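Local atomic coordinates of Non-structural protein 2 (Bluetongue virus, PDB entry 1UTY), a protein that binds single-stranded RNA through this N-terminal domain, one part of a longer viral phosphoprotein. Residues K10-D16 with G55-P61; L22-A27 with A44-V48; K49-P53 with R107-N111. All blocks are in the same frame, centred on the assembly; numbering follows the deposited sequence.

Contact 1 lies deepest, its centre about 8 Å from that of the chain: two neighbouring parallel strands are joined by a ladder of backbone bonds, with mostly buried side chains on both faces. Contact 2, about 14 Å out, lays helix 22-29 against the outermost strand 44-48 through apolar and sulfur-aromatic contacts. Contact 3 is farthest, about 20 Å from the centre, where one side-chain amide and a proline-tyrosine contact tie a loop to the end of strand 97-110. Phe13 links all three, packing on Val48 of contact 2 and on Asn50, Pro51 and Glu52 of contact 3. Contacts 1 and 3 both reach the second subunit; contact 2 does not.

Contact 1: K10-D16 with G55-P61; sequences KNIFVLD and GYVLNVP
Tyr56, Leu58 and Leu15 bury the most surface where strands 10-15 and 56-59 lie parallel, their axes 4.6 Å apart at closest approach. Tyr56 holds the start of the ladder with both of its backbone polar atoms: its N donates almost straight to Asn11 O at 2.9 Å, and its O accepts Phe13 N at 2.8 Å. With CG anti to the carbonyl carbon (chi1 -62°), the Tyr56 ring turns one edge to the Asn11 carbonyl, CD1 lying 3.6 Å from Asn11 O. The bent chain of Lys10 brings CD obliquely to CE1 of that ring, while the phenol OH bonds to Asp70.

Two residues on, Leu58 repeats the backbone grip, its N giving to Phe13 O and its O taking Leu15 N. In both bonds the donor stands above the carbonyl plane, off the lone pairs. The carbonyl of Leu58 also meets the CA-H of Val14, with 3.3 Å between Leu58 O and Val14 CA. The Leu58 side chain runs beside that of Ile12 and points the same way, Leu58 CB lying 4.0 Å from Ile12 CG2.

Leu15 lies on the face opposite Ile12, Tyr56 and Leu58, together with Phe13, Val57 and Asn59. Leu15 CD2 lies alongside the amide of Asn59, 4.0 Å from Asn59 CG; the ND2 of that amide is hydrogen-bonded to the hydroxyl of Tyr121. Leu15 O closes the ladder by accepting Val60 N at 2.9 Å.

The pair is interior to a mixed sheet: strand 34-39 bonds to the far side of 10-15, and strand 113-123 flanks 56-59. Strand 73-79 covers the face carrying Ile12, Val14 and Tyr56, whereas Leu144 of the second subunit packs on Leu15 and Val57.

Contact 2: L22-A27 with A44-V48; sequences LCGAIA and AFKPV
Leu22 O accepts the helical bond from Ile26 N at 3.0 Å, and one helical turn brings the side chains of these two residues onto the surface that meets Phe45. Across the contact itself everything is apolar or sulfur-aromatic. Ile26 does most of the touching on the helix side. Its CG2 branch, anti to the backbone N, sits at the edge of the Phe45 ring, near its plane and 3.5 Å from Phe45 CE1. Ile26 CG2 also lies 3.4 Å from CG of Pro47, two residues along the strand, so this one methyl touches both the phenyl ring and the pyrrolidine.

The aromatic ring reaches the helix because Phe45 CG lies anti to its own backbone N (chi1 177°). There Leu22 CD2 approaches obliquely, 4.2 Å from Phe45 CZ. Cys23 adds a sulfur-aromatic contact, its SG 5.5 Å from the ring centroid and likewise oblique to the ring. Further along the helix, the backbone of Ala27 meets Pro47, with Ala27 CA 4.1 Å from Pro47 CB.

Strand 44-48 is the outermost strand on this side of the sheet within the chain and pairs antiparallel with strand 34-39. Helix 22-29 follows strand 10-15 and lies across the sheet here, with Cys23 also resting on Val14 and on Cys35 of strand 34-39.

Contact 3: K49-P53 with R107-N111; sequences KNPEP and RVQYN
The hydrogen bond that joins the two segments runs from Asn50 to Gln109: ND2 of the asparagine donates to Gln109 O at 2.9 Å, with an angle of 157° at the hydrogen. The donor lies in the carbonyl plane on a lone pair, and the acceptor lies close to the amide plane. The same nitrogen gives to Pro51 O in its own loop, also at 2.9 Å, but this time from above the carbonyl plane. Two acceptors therefore fix the rotation of the amide, which stands in the crowded position between backbone N and carbonyl carbon (chi1 71°). The Asn50 side chain crosses that of Gln109 at about a right angle, Asn50 OD1 lying 3.5 Å from Gln109 CB.

The aromatic contact is a CH-pi interaction. Pro53 CD lies over one face of the Tyr110 ring, 3.9 Å from the centroid and displaced toward the CD1 side of the rim. Asn111 ND2 lies on the opposite side of the ring, displaced toward its rim. Glu52 meets the ring at its edge instead: its carboxylate carbon CD is 4.0 Å from Tyr110 CE1, with the carboxylate and ring planes 79° apart.

Val108 makes the remaining van der Waals contacts: its CB lies 3.6 Å from Pro51 O, and its CG2 makes the apolar touch with Pro53 CD at 4.1 Å. Gly146 of the second subunit packs against both Val108 and Asn50.

The whole is a proline-rich connection between strands 44-48 and 56-59, tied by a side-chain amide to the tip of a beta-hairpin. Strand 97-110 turns through Asn111, whose phi is positive, into its antiparallel partner 113-123. At Arg107 it also pairs antiparallel with a strand of the second subunit, continuing the sheet across the dimer interface.

Contact 1: K10-D16 with G55-P61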
loop_
_atom_site.group_PDB
_atom_site.type_symbol
_atom_site.label_atom_id
_atom_site.label_comp_id
_atom_site.label_asym_id
_atom_site.label_seq_id
_atom_site.Cartn_x
_atom_site.Cartn_y
_atom_site.Cartn_z
ATOM N N LYS A 10 7.673 -15.446 -7.122
ATOM C CA LYS A 10 6.313 -14.903 -7.099
ATOM C C LYS A 10 5.631 -15.004 -8.467
ATOM O O LYS A 10 6.251 -14.738 -9.509
ATOM C CB LYS A 10 6.293 -13.449 -6.609
ATOM C CG LYS A 10 6.867 -13.207 -5.190
ATOM C CD LYS A 10 6.021 -13.842 -4.074
ATOM C CE LYS A 10 6.888 -14.217 -2.857
ATOM N NZ LYS A 10 6.598 -15.580 -2.283
ATOM N N ASN A 11 4.347 -15.371 -8.442
ATOM C CA ASN A 11 3.525 -15.487 -9.641
ATOM C C ASN A 11 2.373 -14.509 -9.664
ATOM O O ASN A 11 1.448 -14.608 -8.866
ATOM C CB ASN A 11 2.978 -16.906 -9.767
ATOM C CG ASN A 11 4.011 -17.865 -10.243
ATOM O OD1 ASN A 11 4.289 -17.931 -11.438
ATOM N ND2 ASN A 11 4.636 -18.581 -9.313
ATOM N N ILE A 12 2.440 -13.572 -10.595
ATOM C CA ILE A 12 1.445 -12.535 -10.723
ATOM C C ILE A 12 0.672 -12.810 -12.007
ATOM O O ILE A 12 1.258 -13.002 -13.071
ATOM C CB ILE A 12 2.126 -11.121 -10.707
ATOM C CG1 ILE A 12 2.858 -10.904 -9.380
ATOM C CG2 ILE A 12 1.112 -9.983 -10.855
ATOM C CD1 ILE A 12 4.337 -11.168 -9.461
ATOM N N PHE A 13 -0.643 -12.875 -11.867
ATOM C CA PHE A 13 -1.547 -13.126 -12.961
ATOM C C PHE A 13 -2.333 -11.852 -13.170
ATOM O O PHE A 13 -3.229 -11.531 -12.394
ATOM C CB PHE A 13 -2.452 -14.317 -12.624
ATOM C CG PHE A 13 -1.681 -15.600 -12.368
ATOM C CD1 PHE A 13 -1.370 -16.456 -13.421
ATOM C CD2 PHE A 13 -1.231 -15.913 -11.080
ATOM C CE1 PHE A 13 -0.632 -17.634 -13.201
ATOM C CE2 PHE A 13 -0.501 -17.078 -10.833
ATOM C CZ PHE A 13 -0.187 -17.951 -11.905
ATOM N N VAL A 14 -1.949 -11.094 -14.189
ATOM C CA VAL A 14 -2.603 -9.825 -14.469
ATOM C C VAL A 14 -3.895 -10.108 -15.198
ATOM O O VAL A 14 -3.904 -10.820 -16.208
ATOM C CB VAL A 14 -1.706 -8.852 -15.270
ATOM C CG1 VAL A 14 -2.388 -7.510 -15.430
ATOM C CG2 VAL A 14 -0.349 -8.661 -14.555
ATOM N N LEU A 15 -4.986 -9.592 -14.637
ATOM C CA LEU A 15 -6.282 -9.584 -15.278
ATOM C C LEU A 15 -6.500 -8.146 -15.722
ATOM O O LEU A 15 -6.686 -7.243 -14.887
ATOM C CB LEU A 15 -7.369 -10.038 -14.300
ATOM C CG LEU A 15 -8.830 -9.915 -14.776
ATOM C CD1 LEU A 15 -9.102 -10.776 -16.020
ATOM C CD2 LEU A 15 -9.833 -10.256 -13.648
ATOM N N ASP A 16 -6.446 -7.934 -17.030
ATOM C CA ASP A 16 -6.574 -6.612 -17.638
ATOM C C ASP A 16 -7.544 -6.721 -18.805
ATOM O O ASP A 16 -7.130 -6.841 -19.958
ATOM C CB ASP A 16 -5.209 -6.103 -18.128
ATOM C CG ASP A 16 -5.304 -4.770 -18.892
ATOM O OD1 ASP A 16 -6.202 -3.949 -18.609
ATOM O OD2 ASP A 16 -4.518 -4.449 -19.802
ATOM N N GLY A 55 -0.686 -17.954 -5.936
ATOM C CA GLY A 55 -0.549 -16.854 -6.875
ATOM C C GLY A 55 -1.344 -15.595 -6.537
ATOM O O GLY A 55 -2.303 -15.622 -5.736
ATOM N N TYR A 56 -0.942 -14.495 -7.164
ATOM C CA TYR A 56 -1.600 -13.197 -7.014
ATOM C C TYR A 56 -2.408 -12.914 -8.266
ATOM O O TYR A 56 -1.876 -13.005 -9.376
ATOM C CB TYR A 56 -0.564 -12.068 -6.828
ATOM C CG TYR A 56 0.291 -12.222 -5.594
ATOM C CD1 TYR A 56 1.345 -13.142 -5.554
ATOM C CD2 TYR A 56 0.036 -11.468 -4.457
ATOM C CE1 TYR A 56 2.116 -13.302 -4.397
ATOM C CE2 TYR A 56 0.799 -11.615 -3.314
ATOM C CZ TYR A 56 1.833 -12.525 -3.293
ATOM O OH TYR A 56 2.580 -12.642 -2.160
ATOM N N VAL A 57 -3.684 -12.592 -8.099
ATOM C CA VAL A 57 -4.456 -12.064 -9.205
ATOM C C VAL A 57 -4.412 -10.551 -9.073
ATOM O O VAL A 57 -4.878 -9.977 -8.091
ATOM C CB VAL A 57 -5.915 -12.576 -9.226
ATOM C CG1 VAL A 57 -6.740 -11.832 -10.259
ATOM C CG2 VAL A 57 -5.956 -14.071 -9.492
ATOM N N LEU A 58 -3.800 -9.919 -10.057
ATOM C CA LEU A 58 -3.735 -8.485 -10.117
ATOM C C LEU A 58 -4.737 -8.015 -11.168
ATOM O O LEU A 58 -4.464 -8.025 -12.373
ATOM C CB LEU A 58 -2.311 -8.043 -10.449
ATOM C CG LEU A 58 -2.051 -6.533 -10.508
ATOM C CD1 LEU A 58 -2.582 -5.833 -9.228
ATOM C CD2 LEU A 58 -0.556 -6.262 -10.748
ATOM N N ASN A 59 -5.918 -7.653 -10.683
ATOM C CA ASN A 59 -6.984 -7.092 -11.491
ATOM C C ASN A 59 -6.682 -5.601 -11.630
ATOM O O ASN A 59 -6.684 -4.862 -10.629
ATOM C CB ASN A 59 -8.306 -7.349 -10.768
ATOM C CG ASN A 59 -9.546 -6.831 -11.523
ATOM O OD1 ASN A 59 -9.452 -6.110 -12.498
ATOM N ND2 ASN A 59 -10.719 -7.187 -11.021
ATOM N N VAL A 60 -6.357 -5.159 -12.847
ATOM C CA VAL A 60 -6.156 -3.723 -13.091
ATOM C C VAL A 60 -7.072 -3.199 -14.194
ATOM O O VAL A 60 -7.519 -3.978 -15.024
ATOM C CB VAL A 60 -4.657 -3.340 -13.379
ATOM C CG1 VAL A 60 -3.743 -3.852 -12.278
ATOM C CG2 VAL A 60 -4.195 -3.815 -14.732
ATOM N N PRO A 61 -7.365 -1.895 -14.188
ATOM C CA PRO A 61 -8.198 -1.278 -15.237
ATOM C C PRO A 61 -7.411 -0.670 -16.422
ATOM O O PRO A 61 -8.040 -0.239 -17.399
ATOM C CB PRO A 61 -8.910 -0.163 -14.471
ATOM C CG PRO A 61 -7.822 0.312 -13.491
ATOM C CD PRO A 61 -6.982 -0.912 -13.156
#

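Contact 2: L22-A27 with A44-V48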
loop_
_atom_site.group_PDB
_atom_site.type_symbol
_atom_site.label_atom_id
_atom_site.label_comp_id
_atom_site.label_asym_id
_atom_site.label_seq_id
_atom_site.Cartn_x
_atom_site.Cartn_y
_atom_site.Cartn_z
ATOM N N LEU A 22 0.261 -3.801 -21.923
ATOM C CA LEU A 22 0.883 -4.828 -22.742
ATOM C C LEU A 22 0.356 -6.225 -22.372
ATOM O O LEU A 22 -0.024 -7.000 -23.254
ATOM C CB LEU A 22 2.410 -4.793 -22.624
ATOM C CG LEU A 22 3.068 -5.916 -23.436
ATOM C CD1 LEU A 22 3.065 -5.544 -24.912
ATOM C CD2 LEU A 22 4.475 -6.221 -22.943
ATOM N N CYS A 23 0.352 -6.517 -21.073
ATOM C CA CYS A 23 -0.232 -7.727 -20.491
ATOM C C CYS A 23 -1.613 -8.063 -21.009
ATOM O O CYS A 23 -1.859 -9.201 -21.390
ATOM C CB CYS A 23 -0.354 -7.563 -18.969
ATOM S SG CYS A 23 1.220 -7.662 -18.122
ATOM N N GLY A 24 -2.514 -7.079 -20.966
ATOM C CA GLY A 24 -3.891 -7.250 -21.395
ATOM C C GLY A 24 -4.004 -7.477 -22.887
ATOM O O GLY A 24 -4.784 -8.330 -23.331
ATOM N N ALA A 25 -3.225 -6.713 -23.656
ATOM C CA ALA A 25 -3.224 -6.814 -25.117
ATOM C C ALA A 25 -2.839 -8.225 -25.532
ATOM O O ALA A 25 -3.513 -8.849 -26.348
ATOM C CB ALA A 25 -2.265 -5.775 -25.743
ATOM N N ILE A 26 -1.763 -8.721 -24.927
ATOM C CA ILE A 26 -1.198 -10.031 -25.216
ATOM C C ILE A 26 -2.145 -11.155 -24.800
ATOM O O ILE A 26 -2.350 -12.104 -25.545
ATOM C CB ILE A 26 0.183 -10.156 -24.515
ATOM C CG1 ILE A 26 1.239 -9.287 -25.220
ATOM C CG2 ILE A 26 0.636 -11.612 -24.396
ATOM C CD1 ILE A 26 1.306 -9.421 -26.745
ATOM N N ALA A 27 -2.727 -11.041 -23.616
ATOM C CA ALA A 27 -3.705 -12.015 -23.167
ATOM C C ALA A 27 -4.875 -12.093 -24.153
ATOM O O ALA A 27 -5.298 -13.189 -24.543
ATOM C CB ALA A 27 -4.185 -11.670 -21.764
ATOM N N ALA A 44 9.148 -15.559 -16.309
ATOM C CA ALA A 44 8.223 -15.914 -17.381
ATOM C C ALA A 44 7.224 -14.825 -17.677
ATOM O O ALA A 44 6.780 -14.111 -16.789
ATOM C CB ALA A 44 7.493 -17.268 -17.090
ATOM N N PHE A 45 6.861 -14.716 -18.944
ATOM C CA PHE A 45 5.749 -13.886 -19.368
ATOM C C PHE A 45 4.901 -14.842 -20.204
ATOM O O PHE A 45 5.391 -15.418 -21.167
ATOM C CB PHE A 45 6.283 -12.684 -20.166
ATOM C CG PHE A 45 5.214 -11.773 -20.738
ATOM C CD1 PHE A 45 4.555 -12.098 -21.925
ATOM C CD2 PHE A 45 4.897 -10.569 -20.119
ATOM C CE1 PHE A 45 3.570 -11.243 -22.469
ATOM C CE2 PHE A 45 3.920 -9.714 -20.648
ATOM C CZ PHE A 45 3.262 -10.046 -21.826
ATOM N N LYS A 46 3.645 -15.057 -19.812
ATOM C CA LYS A 46 2.798 -15.987 -20.551
ATOM C C LYS A 46 1.320 -15.789 -20.306
ATOM O O LYS A 46 0.892 -15.798 -19.159
ATOM C CB LYS A 46 3.171 -17.454 -20.248
ATOM C CG LYS A 46 2.149 -18.447 -20.785
ATOM C CD LYS A 46 2.669 -19.874 -20.874
ATOM C CE LYS A 46 1.808 -20.703 -21.842
ATOM N NZ LYS A 46 2.131 -22.169 -21.831
ATOM N N PRO A 47 0.541 -15.631 -21.385
ATOM C CA PRO A 47 -0.925 -15.644 -21.302
ATOM C C PRO A 47 -1.415 -17.011 -20.830
ATOM O O PRO A 47 -1.011 -18.018 -21.404
ATOM C CB PRO A 47 -1.366 -15.418 -22.757
ATOM C CG PRO A 47 -0.215 -14.803 -23.409
ATOM C CD PRO A 47 1.004 -15.412 -22.770
ATOM N N VAL A 48 -2.247 -17.038 -19.790
ATOM C CA VAL A 48 -2.740 -18.305 -19.238
ATOM C C VAL A 48 -4.237 -18.288 -18.915
ATOM O O VAL A 48 -4.856 -17.223 -18.839
ATOM C CB VAL A 48 -1.946 -18.749 -17.990
ATOM C CG1 VAL A 48 -0.559 -19.193 -18.387
ATOM C CG2 VAL A 48 -1.918 -17.637 -16.923
#

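Contact 3: K49-P53 with R107-N111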
loop_
_atom_site.group_PDB
_atom_site.type_symbol
_atom_site.label_atom_id
_atom_site.label_comp_id
_atom_site.label_asym_id
_atom_site.label_seq_id
_atom_site.Cartn_x
_atom_site.Cartn_y
_atom_site.Cartn_z
ATOM N N LYS A 49 -4.805 -19.470 -18.712
ATOM C CA LYS A 49 -6.236 -19.593 -18.478
ATOM C C LYS A 49 -6.585 -19.285 -17.027
ATOM O O LYS A 49 -7.688 -18.791 -16.732
ATOM C CB LYS A 49 -6.763 -20.988 -18.892
ATOM C CG LYS A 49 -5.999 -22.208 -18.325
ATOM C CD LYS A 49 -6.553 -23.554 -18.850
ATOM C CE LYS A 49 -5.691 -24.149 -19.960
ATOM N NZ LYS A 49 -6.274 -25.402 -20.611
ATOM N N ASN A 50 -5.666 -19.581 -16.113
ATOM C CA ASN A 50 -5.996 -19.486 -14.695
ATOM C C ASN A 50 -4.796 -19.222 -13.776
ATOM O O ASN A 50 -3.663 -19.571 -14.106
ATOM C CB ASN A 50 -6.814 -20.718 -14.238
ATOM C CG ASN A 50 -5.991 -21.989 -14.188
ATOM O OD1 ASN A 50 -5.925 -22.733 -15.164
ATOM N ND2 ASN A 50 -5.356 -22.242 -13.051
ATOM N N PRO A 51 -5.047 -18.595 -12.630
ATOM C CA PRO A 51 -3.999 -18.420 -11.618
ATOM C C PRO A 51 -3.646 -19.747 -10.935
ATOM O O PRO A 51 -4.477 -20.636 -10.825
ATOM C CB PRO A 51 -4.634 -17.458 -10.611
ATOM C CG PRO A 51 -6.082 -17.642 -10.772
ATOM C CD PRO A 51 -6.337 -18.023 -12.204
ATOM N N GLU A 52 -2.407 -19.852 -10.486
ATOM C CA GLU A 52 -1.898 -21.045 -9.831
ATOM C C GLU A 52 -1.980 -20.840 -8.324
ATOM O O GLU A 52 -2.112 -19.702 -7.872
ATOM C CB GLU A 52 -0.448 -21.260 -10.235
ATOM C CG GLU A 52 -0.238 -21.487 -11.722
ATOM C CD GLU A 52 1.228 -21.687 -12.077
ATOM O OE1 GLU A 52 2.111 -21.175 -11.334
ATOM O OE2 GLU A 52 1.493 -22.355 -13.103
ATOM N N PRO A 53 -1.912 -21.927 -7.550
ATOM C CA PRO A 53 -1.913 -21.841 -6.084
ATOM C C PRO A 53 -0.846 -20.892 -5.553
ATOM O O PRO A 53 0.231 -20.786 -6.129
ATOM C CB PRO A 53 -1.607 -23.272 -5.654
ATOM C CG PRO A 53 -2.143 -24.092 -6.754
ATOM C CD PRO A 53 -1.873 -23.324 -8.018
ATOM N N ARG A 107 -10.710 -23.255 -5.861
ATOM C CA ARG A 107 -10.208 -24.425 -6.563
ATOM C C ARG A 107 -9.727 -24.003 -7.944
ATOM O O ARG A 107 -10.401 -23.237 -8.636
ATOM C CB ARG A 107 -11.297 -25.475 -6.707
ATOM C CG ARG A 107 -11.288 -26.517 -5.624
ATOM C CD ARG A 107 -12.510 -27.387 -5.638
ATOM N NE ARG A 107 -12.385 -28.486 -6.589
ATOM C CZ ARG A 107 -11.686 -29.600 -6.372
ATOM N NH1 ARG A 107 -11.017 -29.760 -5.234
ATOM N NH2 ARG A 107 -11.651 -30.555 -7.296
ATOM N N VAL A 108 -8.557 -24.507 -8.333
ATOM C CA VAL A 108 -7.928 -24.159 -9.605
ATOM C C VAL A 108 -7.155 -25.328 -10.224
ATOM O O VAL A 108 -6.715 -26.254 -9.518
ATOM C CB VAL A 108 -6.956 -22.943 -9.478
ATOM C CG1 VAL A 108 -7.723 -21.632 -9.310
ATOM C CG2 VAL A 108 -5.947 -23.150 -8.353
ATOM N N GLN A 109 -7.001 -25.258 -11.547
ATOM C CA GLN A 109 -6.126 -26.142 -12.314
ATOM C C GLN A 109 -4.654 -25.883 -11.985
ATOM O O GLN A 109 -4.153 -24.765 -12.182
ATOM C CB GLN A 109 -6.341 -25.931 -13.818
ATOM C CG GLN A 109 -7.473 -26.749 -14.412
ATOM C CD GLN A 109 -7.142 -27.344 -15.786
ATOM O OE1 GLN A 109 -6.010 -27.250 -16.266
ATOM N NE2 GLN A 109 -8.133 -27.949 -16.413
ATOM N N TYR A 110 -3.987 -26.916 -11.466
ATOM C CA TYR A 110 -2.534 -26.934 -11.280
ATOM C C TYR A 110 -1.965 -28.193 -11.927
ATOM O O TYR A 110 -2.379 -29.314 -11.590
ATOM C CB TYR A 110 -2.163 -26.897 -9.798
ATOM C CG TYR A 110 -0.730 -26.476 -9.523
ATOM C CD1 TYR A 110 -0.131 -25.432 -10.244
ATOM C CD2 TYR A 110 0.024 -27.114 -8.534
ATOM C CE1 TYR A 110 1.176 -25.042 -9.989
ATOM C CE2 TYR A 110 1.338 -26.723 -8.269
ATOM C CZ TYR A 110 1.907 -25.692 -8.999
ATOM O OH TYR A 110 3.208 -25.304 -8.748
ATOM N N ASN A 111 -1.021 -28.000 -12.850
ATOM C CA ASN A 111 -0.498 -29.078 -13.702
ATOM C C ASN A 111 -1.627 -29.858 -14.366
ATOM O O ASN A 111 -1.638 -31.087 -14.351
ATOM C CB ASN A 111 0.434 -30.025 -12.922
ATOM C CG ASN A 111 1.410 -29.283 -12.018
ATOM O OD1 ASN A 111 2.071 -28.314 -12.436
ATOM N ND2 ASN A 111 1.509 -29.737 -10.767
#